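Local coordinates for Non-ribosomal peptide synthetase (Streptomyces halstedii, PDB 3WV4), which belongs to the non-ribosomal peptide synthetases and carries the fold of the AMP-binding (ANL) enzyme family, at residues 227-232 and 309-314; 333-338 and 354-359. All blocks are in the same frame, centred on the assembly; numbering follows the deposited sequence.

Overall arrangement
Both interactions belong to the AMP-binding part of the chain, and both segments of interaction 1 (227-232 with 309-314) precede those of interaction 2 (333-338 with 354-359) in the sequence. Their centres are about 10 Å apart, and they share one mixed sheet, in which the parallel strands 311-314 and 335-340 are neighbours. The link is direct, with Arg-310 O 2.9 Å from Gln-335 N and Phe-312 N 2.9 Å from Gln-335 O, both probable hydrogen bonds. Interaction 1 thus ties the end of helix 215-229 to this sheet, and interaction 2 ties on the loop between strands 349-350 and 362-366.

Interaction 1: residues 227-232 and 309-314; sequences AVLGYH and LRMFTN
NE2 of His-232 lies over one face of the Arg-310 guanidinium, 3.9 Å from CZ of Arg-310, with the planes 23° apart; the imidazole itself is approached obliquely. At the guanidinium edge, near the plane, lies the carbonyl of Gly-230: Arg-310 NH2 donates to Gly-230 O at 3.0 Å, a bent bond (140° at the hydrogen) that meets the oxygen from above the carbonyl plane. The same NH2 forms a salt bridge with Asp-235, which also accepts from the backbone N of His-232. Water 1, in the guanidinium plane, accepts a hydrogen bond from Arg-310 NH1 and donates one to Leu-229 O, so the arginine reaches two consecutive carbonyls where the helix ends and Gly-230 turns to positive phi. The Tyr-231 ring has CD1 of Leu-229 at its edge.

Beside the arginine, along strand 311-314, Met-311, bent at its last torsion (chi3 -61°), brings CE to 3.5 Å from Leu-229 O. The Met-311 and Leu-229 side chains cross at about a right angle, SD of Met-311 4.1 Å from CD2 of Leu-229. Leu-229 CD1 meets the methyl CG2 of Thr-313.

The contact joins the C-terminal end of helix 215-229 to strand 311-314, with strands 284-287 and 335-340 flanking that strand and helix 246-258 packing on Tyr-231.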
ATOM      1  N   ALA A 227      -6.765  11.691   5.724  1.00 22.53           N
ATOM      2  CA  ALA A 227      -7.332  13.040   6.063  1.00 23.00           C
ATOM      3  C   ALA A 227      -8.069  13.595   4.852  1.00 24.52           C
ATOM      4  O   ALA A 227      -8.996  14.373   4.985  1.00 24.96           O
ATOM      5  CB  ALA A 227      -6.223  13.989   6.456  1.00 23.94           C
ATOM      6  N   VAL A 228      -7.633  13.249   3.641  1.00 23.67           N
ATOM      7  CA  VAL A 228      -8.347  13.716   2.428  1.00 22.99           C
ATOM      8  C   VAL A 228      -9.532  12.785   2.048  1.00 23.33           C
ATOM      9  O   VAL A 228     -10.596  13.241   1.738  1.00 24.56           O
ATOM     10  CB  VAL A 228      -7.438  13.900   1.183  1.00 21.60           C
ATOM     11  CG1 VAL A 228      -8.184  14.648   0.104  1.00 20.72           C
ATOM     12  CG2 VAL A 228      -6.185  14.647   1.481  1.00 23.14           C
ATOM     13  N   LEU A 229      -9.353  11.474   2.126  1.00 25.52           N
ATOM     14  CA  LEU A 229     -10.327  10.536   1.622  1.00 24.58           C
ATOM     15  C   LEU A 229     -11.389  10.164   2.632  1.00 24.25           C
ATOM     16  O   LEU A 229     -12.501   9.878   2.257  1.00 26.18           O
ATOM     17  CB  LEU A 229      -9.637   9.239   1.184  1.00 24.73           C
ATOM     18  CG  LEU A 229      -8.690   9.314  -0.027  1.00 25.81           C
ATOM     19  CD1 LEU A 229      -8.159   7.921  -0.445  1.00 23.95           C
ATOM     20  CD2 LEU A 229      -9.378  10.019  -1.203  1.00 25.79           C
ATOM     21  N   GLY A 230     -11.038  10.124   3.904  1.00 24.22           N
ATOM     22  CA  GLY A 230     -12.041   9.998   4.994  1.00 23.56           C
ATOM     23  C   GLY A 230     -12.600   8.613   5.124  1.00 24.45           C
ATOM     24  O   GLY A 230     -13.801   8.459   5.202  1.00 25.94           O
ATOM     25  N   TYR A 231     -11.762   7.577   5.049  1.00 25.30           N
ATOM     26  CA  TYR A 231     -12.253   6.232   5.399  1.00 27.23           C
ATOM     27  C   TYR A 231     -12.670   6.288   6.866  1.00 29.06           C
ATOM     28  O   TYR A 231     -12.130   7.064   7.613  1.00 31.58           O
ATOM     29  CB  TYR A 231     -11.206   5.128   5.261  1.00 25.99           C
ATOM     30  CG  TYR A 231     -10.848   4.688   3.854  1.00 25.89           C
ATOM     31  CD1 TYR A 231     -10.113   5.529   3.031  1.00 27.25           C
ATOM     32  CD2 TYR A 231     -11.103   3.404   3.384  1.00 27.07           C
ATOM     33  CE1 TYR A 231      -9.687   5.146   1.795  1.00 27.16           C
ATOM     34  CE2 TYR A 231     -10.678   3.008   2.077  1.00 28.47           C
ATOM     35  CZ  TYR A 231      -9.944   3.886   1.300  1.00 27.57           C
ATOM     36  OH  TYR A 231      -9.498   3.594  -0.057  1.00 28.43           O
ATOM     37  N   HIS A 232     -13.655   5.489   7.246  1.00 30.16           N
ATOM     38  CA  HIS A 232     -14.089   5.421   8.646  1.00 33.95           C
ATOM     39  C   HIS A 232     -14.471   3.978   9.005  1.00 29.67           C
ATOM     40  O   HIS A 232     -14.475   3.082   8.144  1.00 25.70           O
ATOM     41  CB  HIS A 232     -15.198   6.417   8.944  1.00 35.74           C
ATOM     42  CG  HIS A 232     -16.393   6.267   8.073  1.00 40.97           C
ATOM     43  ND1 HIS A 232     -17.348   5.297   8.282  1.00 42.99           N
ATOM     44  CD2 HIS A 232     -16.793   6.960   6.977  1.00 45.10           C
ATOM     45  CE1 HIS A 232     -18.294   5.403   7.362  1.00 44.02           C
ATOM     46  NE2 HIS A 232     -17.972   6.393   6.546  1.00 45.00           N
ATOM     47  N   LEU A 309     -21.704   1.411  -2.513  1.00 29.67           N
ATOM     48  CA  LEU A 309     -20.490   2.073  -2.981  1.00 29.72           C
ATOM     49  C   LEU A 309     -20.581   3.604  -2.939  1.00 29.35           C
ATOM     50  O   LEU A 309     -21.457   4.192  -3.577  1.00 30.04           O
ATOM     51  CB  LEU A 309     -20.186   1.629  -4.386  1.00 30.00           C
ATOM     52  CG  LEU A 309     -19.462   0.282  -4.457  1.00 30.29           C
ATOM     53  CD1 LEU A 309     -19.338  -0.089  -5.897  1.00 31.18           C
ATOM     54  CD2 LEU A 309     -18.059   0.347  -3.839  1.00 31.25           C
ATOM     55  N   ARG A 310     -19.665   4.213  -2.181  1.00 28.04           N
ATOM     56  CA  ARG A 310     -19.586   5.652  -2.016  1.00 26.75           C
ATOM     57  C   ARG A 310     -18.325   6.320  -2.574  1.00 27.25           C
ATOM     58  O   ARG A 310     -18.289   7.554  -2.753  1.00 27.36           O
ATOM     59  CB  ARG A 310     -19.788   6.025  -0.538  1.00 25.84           C
ATOM     60  CG  ARG A 310     -18.570   5.869   0.371  1.00 25.59           C
ATOM     61  CD  ARG A 310     -18.962   6.187   1.838  1.00 24.38           C
ATOM     62  NE  ARG A 310     -17.799   6.139   2.711  1.00 23.83           N
ATOM     63  CZ  ARG A 310     -16.942   7.160   2.908  1.00 22.66           C
ATOM     64  NH1 ARG A 310     -17.132   8.327   2.351  1.00 22.28           N
ATOM     65  NH2 ARG A 310     -15.920   7.025   3.702  1.00 22.81           N
ATOM     66  N   MET A 311     -17.284   5.554  -2.860  1.00 28.09           N
ATOM     67  CA  MET A 311     -16.055   6.157  -3.426  1.00 27.37           C
ATOM     68  C   MET A 311     -15.244   5.167  -4.203  1.00 26.87           C
ATOM     69  O   MET A 311     -15.110   4.010  -3.783  1.00 28.99           O
ATOM     70  CB  MET A 311     -15.148   6.729  -2.326  1.00 26.18           C
ATOM     71  CG  MET A 311     -14.066   7.674  -2.828  1.00 26.15           C
ATOM     72  SD  MET A 311     -13.115   8.422  -1.486  1.00 24.88           S
ATOM     73  CE  MET A 311     -14.419   9.316  -0.620  1.00 25.34           C
ATOM     74  N   PHE A 312     -14.774   5.620  -5.360  1.00 27.78           N
ATOM     75  CA  PHE A 312     -13.762   4.988  -6.141  1.00 27.08           C
ATOM     76  C   PHE A 312     -12.514   5.859  -6.099  1.00 27.51           C
ATOM     77  O   PHE A 312     -12.607   7.078  -6.340  1.00 25.81           O
ATOM     78  CB  PHE A 312     -14.165   4.901  -7.605  1.00 27.45           C
ATOM     79  CG  PHE A 312     -15.362   4.066  -7.832  1.00 28.23           C
ATOM     80  CD1 PHE A 312     -15.266   2.684  -7.851  1.00 27.77           C
ATOM     81  CD2 PHE A 312     -16.619   4.660  -8.000  1.00 29.37           C
ATOM     82  CE1 PHE A 312     -16.395   1.898  -8.043  1.00 28.64           C
ATOM     83  CE2 PHE A 312     -17.761   3.865  -8.181  1.00 30.03           C
ATOM     84  CZ  PHE A 312     -17.644   2.471  -8.194  1.00 28.09           C
ATOM     85  N   THR A 313     -11.369   5.240  -5.836  1.00 26.94           N
ATOM     86  CA  THR A 313     -10.136   5.971  -5.809  1.00 30.52           C
ATOM     87  C   THR A 313      -9.180   5.393  -6.867  1.00 31.84           C
ATOM     88  O   THR A 313      -8.901   4.209  -6.886  1.00 29.68           O
ATOM     89  CB  THR A 313      -9.499   5.987  -4.413  1.00 28.69           C
ATOM     90  OG1 THR A 313      -9.136   4.693  -3.992  1.00 26.63           O
ATOM     91  CG2 THR A 313     -10.471   6.465  -3.437  1.00 30.78           C
ATOM     92  N   ASN A 314      -8.653   6.278  -7.690  1.00 34.58           N
ATOM     93  CA  ASN A 314      -7.857   5.889  -8.802  1.00 41.56           C
ATOM     94  C   ASN A 314      -6.483   6.471  -8.609  1.00 46.72           C
ATOM     95  O   ASN A 314      -6.317   7.700  -8.498  1.00 44.93           O
ATOM     96  CB  ASN A 314      -8.453   6.394 -10.110  1.00 44.86           C
ATOM     97  CG  ASN A 314      -7.686   5.873 -11.325  1.00 46.62           C
ATOM     98  OD1 ASN A 314      -7.676   4.676 -11.587  1.00 54.86           O
ATOM     99  ND2 ASN A 314      -7.072   6.757 -12.062  1.00 40.91           N
TER
HETATM  100  O   HOH W   1     -15.264  10.399   2.616  1.00 29.42           O

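Interaction 2: residues 333-338 and 354-359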
ATOM      1  N   GLY A 333     -24.253   7.581  -6.147  1.00 31.04           N
ATOM      2  CA  GLY A 333     -23.824   7.916  -4.788  1.00 30.67           C
ATOM      3  C   GLY A 333     -22.337   7.885  -4.556  1.00 30.74           C
ATOM      4  O   GLY A 333     -21.893   8.077  -3.439  1.00 33.01           O
ATOM      5  N   ALA A 334     -21.548   7.646  -5.602  1.00 29.91           N
ATOM      6  CA  ALA A 334     -20.179   7.361  -5.402  1.00 27.70           C
ATOM      7  C   ALA A 334     -19.366   8.480  -6.004  1.00 28.81           C
ATOM      8  O   ALA A 334     -19.688   8.954  -7.072  1.00 32.34           O
ATOM      9  CB  ALA A 334     -19.793   5.996  -6.010  1.00 28.60           C
ATOM     10  N   GLN A 335     -18.316   8.889  -5.299  1.00 26.93           N
ATOM     11  CA  GLN A 335     -17.388   9.941  -5.755  1.00 27.01           C
ATOM     12  C   GLN A 335     -16.204   9.306  -6.437  1.00 25.28           C
ATOM     13  O   GLN A 335     -15.822   8.211  -6.071  1.00 27.27           O
ATOM     14  CB  GLN A 335     -16.915  10.758  -4.552  1.00 26.59           C
ATOM     15  CG  GLN A 335     -18.078  11.534  -3.959  1.00 27.43           C
ATOM     16  CD  GLN A 335     -17.761  12.175  -2.635  1.00 28.73           C
ATOM     17  OE1 GLN A 335     -17.342  11.511  -1.657  1.00 30.73           O
ATOM     18  NE2 GLN A 335     -18.075  13.433  -2.540  1.00 28.69           N
ATOM     19  N   VAL A 336     -15.690   9.934  -7.486  1.00 25.75           N
ATOM     20  CA  VAL A 336     -14.621   9.372  -8.300  1.00 24.27           C
ATOM     21  C   VAL A 336     -13.421  10.265  -8.167  1.00 25.12           C
ATOM     22  O   VAL A 336     -13.417  11.427  -8.599  1.00 26.29           O
ATOM     23  CB  VAL A 336     -15.036   9.300  -9.755  1.00 25.14           C
ATOM     24  CG1 VAL A 336     -13.863   8.809 -10.597  1.00 26.91           C
ATOM     25  CG2 VAL A 336     -16.239   8.411  -9.922  1.00 26.00           C
ATOM     26  N   VAL A 337     -12.440   9.770  -7.441  1.00 25.66           N
ATOM     27  CA  VAL A 337     -11.413  10.598  -6.842  1.00 25.83           C
ATOM     28  C   VAL A 337     -10.083  10.428  -7.553  1.00 26.22           C
ATOM     29  O   VAL A 337      -9.591   9.304  -7.624  1.00 26.25           O
ATOM     30  CB  VAL A 337     -11.243  10.249  -5.360  1.00 25.57           C
ATOM     31  CG1 VAL A 337     -10.103  11.033  -4.778  1.00 25.84           C
ATOM     32  CG2 VAL A 337     -12.563  10.495  -4.610  1.00 25.08           C
ATOM     33  N   ARG A 338      -9.529  11.535  -8.073  1.00 25.07           N
ATOM     34  CA  ARG A 338      -8.274  11.452  -8.758  1.00 27.83           C
ATOM     35  C   ARG A 338      -7.132  11.624  -7.812  1.00 27.27           C
ATOM     36  O   ARG A 338      -7.206  12.413  -6.861  1.00 26.60           O
ATOM     37  CB  ARG A 338      -8.197  12.469  -9.904  1.00 31.96           C
ATOM     38  CG  ARG A 338      -9.164  12.208 -11.098  1.00 33.26           C
ATOM     39  CD  ARG A 338     -10.269  13.294 -11.216  1.00 39.24           C
ATOM     40  NE  ARG A 338      -9.752  14.623 -11.439  1.00 39.46           N
ATOM     41  CZ  ARG A 338     -10.365  15.786 -11.207  1.00 38.65           C
ATOM     42  NH1 ARG A 338     -11.551  15.901 -10.639  1.00 37.65           N
ATOM     43  NH2 ARG A 338      -9.732  16.893 -11.569  1.00 42.81           N
ATOM     44  N   HIS A 354     -15.097  16.201  -2.539  1.00 23.96           N
ATOM     45  CA  HIS A 354     -16.097  17.221  -2.768  1.00 24.12           C
ATOM     46  C   HIS A 354     -15.795  18.016  -4.055  1.00 25.01           C
ATOM     47  O   HIS A 354     -16.704  18.685  -4.559  1.00 26.68           O
ATOM     48  CB  HIS A 354     -16.356  18.125  -1.488  1.00 23.54           C
ATOM     49  CG  HIS A 354     -15.324  19.196  -1.248  1.00 23.62           C
ATOM     50  ND1 HIS A 354     -14.085  18.934  -0.716  1.00 22.96           N
ATOM     51  CD2 HIS A 354     -15.358  20.533  -1.462  1.00 24.62           C
ATOM     52  CE1 HIS A 354     -13.370  20.038  -0.659  1.00 23.03           C
ATOM     53  NE2 HIS A 354     -14.128  21.036  -1.087  1.00 24.19           N
ATOM     54  N   LEU A 355     -14.556  17.979  -4.572  1.00 24.80           N
ATOM     55  CA  LEU A 355     -14.211  18.757  -5.802  1.00 25.45           C
ATOM     56  C   LEU A 355     -14.074  17.882  -7.050  1.00 25.58           C
ATOM     57  O   LEU A 355     -13.433  18.315  -8.035  1.00 23.67           O
ATOM     58  CB  LEU A 355     -12.911  19.578  -5.601  1.00 25.17           C
ATOM     59  CG  LEU A 355     -12.842  20.536  -4.378  1.00 27.47           C
ATOM     60  CD1 LEU A 355     -11.477  21.200  -4.263  1.00 26.52           C
ATOM     61  CD2 LEU A 355     -13.919  21.593  -4.447  1.00 28.80           C
ATOM     62  N   GLU A 356     -14.660  16.680  -7.012  1.00 24.77           N
ATOM     63  CA  GLU A 356     -14.495  15.663  -8.050  1.00 26.02           C
ATOM     64  C   GLU A 356     -14.916  16.148  -9.457  1.00 27.68           C
ATOM     65  O   GLU A 356     -14.301  15.693 -10.436  1.00 26.01           O
ATOM     66  CB  GLU A 356     -15.245  14.355  -7.706  1.00 26.66           C
ATOM     67  CG  GLU A 356     -16.747  14.528  -7.654  1.00 27.72           C
ATOM     68  CD  GLU A 356     -17.511  13.213  -7.644  1.00 30.65           C
ATOM     69  OE1 GLU A 356     -17.218  12.227  -8.387  1.00 28.70           O
ATOM     70  OE2 GLU A 356     -18.500  13.195  -6.919  1.00 33.32           O
ATOM     71  N   HIS A 357     -15.880  17.078  -9.542  1.00 27.22           N
ATOM     72  CA  HIS A 357     -16.370  17.676 -10.776  1.00 30.44           C
ATOM     73  C   HIS A 357     -15.549  18.876 -11.303  1.00 34.02           C
ATOM     74  O   HIS A 357     -15.862  19.451 -12.321  1.00 33.33           O
ATOM     75  CB  HIS A 357     -17.808  18.185 -10.607  1.00 30.03           C
ATOM     76  CG  HIS A 357     -18.753  17.111 -10.266  1.00 32.60           C
ATOM     77  ND1 HIS A 357     -18.998  16.067 -11.118  1.00 33.24           N
ATOM     78  CD2 HIS A 357     -19.489  16.871  -9.147  1.00 34.86           C
ATOM     79  CE1 HIS A 357     -19.842  15.227 -10.538  1.00 33.18           C
ATOM     80  NE2 HIS A 357     -20.149  15.685  -9.347  1.00 32.54           N
ATOM     81  N   GLU A 358     -14.493  19.232 -10.627  1.00 36.35           N
ATOM     82  CA  GLU A 358     -13.867  20.530 -10.884  1.00 35.94           C
ATOM     83  C   GLU A 358     -12.465  20.363 -11.324  1.00 31.67           C
ATOM     84  O   GLU A 358     -11.854  19.386 -10.977  1.00 28.91           O
ATOM     85  CB  GLU A 358     -13.927  21.382  -9.634  1.00 38.71           C
ATOM     86  CG  GLU A 358     -15.302  21.973  -9.517  1.00 45.71           C
ATOM     87  CD  GLU A 358     -15.432  22.819  -8.332  1.00 48.45           C
ATOM     88  OE1 GLU A 358     -14.504  23.620  -8.078  1.00 55.63           O
ATOM     89  OE2 GLU A 358     -16.467  22.673  -7.679  1.00 53.75           O
ATOM     90  N   ARG A 359     -11.995  21.313 -12.125  1.00 33.13           N
ATOM     91  CA  ARG A 359     -10.643  21.328 -12.647  1.00 32.40           C
ATOM     92  C   ARG A 359     -10.301  19.977 -13.245  1.00 31.47           C
ATOM     93  O   ARG A 359      -9.378  19.301 -12.796  1.00 29.44           O
ATOM     94  CB  ARG A 359      -9.695  21.712 -11.531  1.00 34.08           C
ATOM     95  CG  ARG A 359     -10.014  23.060 -10.930  1.00 37.02           C
ATOM     96  CD  ARG A 359      -9.233  23.203  -9.665  1.00 38.28           C
ATOM     97  NE  ARG A 359      -9.209  24.573  -9.213  1.00 43.74           N
ATOM     98  CZ  ARG A 359     -10.090  25.093  -8.377  1.00 50.18           C
ATOM     99  NH1 ARG A 359     -11.094  24.341  -7.888  1.00 49.58           N
ATOM    100  NH2 ARG A 359      -9.967  26.374  -8.020  1.00 51.57           N
TER
HETATM  101  O   HOH W   2     -18.834  14.719  -5.009  1.00 38.77           O
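Ala-334, just before the strand, has its CB directed away from the loop, and the contact proper starts at Gln-335. Its side chain, extended beyond CG, crosses that of Glu-356 at about a right angle, with CG of Gln-335 3.4 Å from OE2 of Glu-356 and the amide and carboxylate planes 76° apart. The two polar ends are joined through water 2, which accepts from Gln-335 NE2 and donates to Glu-356 OE2 at a short 2.5 Å.

At Val-336 the backbone takes over: its N donates to Glu-356 OE1 at 2.9 Å with a nearly straight N-H...O angle of 162°, although the oxygen is met from well above the carboxylate plane. OE1 also forms a salt bridge with Arg-328 of helix 321-330, a positive partner that probably helps keep the glutamate ionised. The crowded first torsion of Glu-356 (chi1 65°), followed by an extended chain, carries the carboxylate to the strand.

Arg-338 is bent at chi2 and chi3, which brings its guanidinium to the loop carbonyls. NH2 of Arg-338 makes a weak hydrogen bond, 3.3 Å, to Glu-358 O and lies 2.7 Å from Arg-359 O; it also donates to Ser-362 O. The carbonyl oxygens of Glu-356, Glu-358 and Arg-359 lie at the guanidinium edge, near its plane; Glu-356 O is 2.8 Å from NH1 of Arg-338 but poorly angled for a hydrogen bond.

The loop contains a type I beta turn from Leu-355 to Glu-358, closed by Glu-358 N to Leu-355 O at 2.9 Å. Joined to the strand by a firm glutamate-to-backbone bond and a weak arginine-to-carbonyl bond, it packs the connection between strands 349-350 and 362-366 against strand 335-340 of the mixed sheet in this AMP-binding fold.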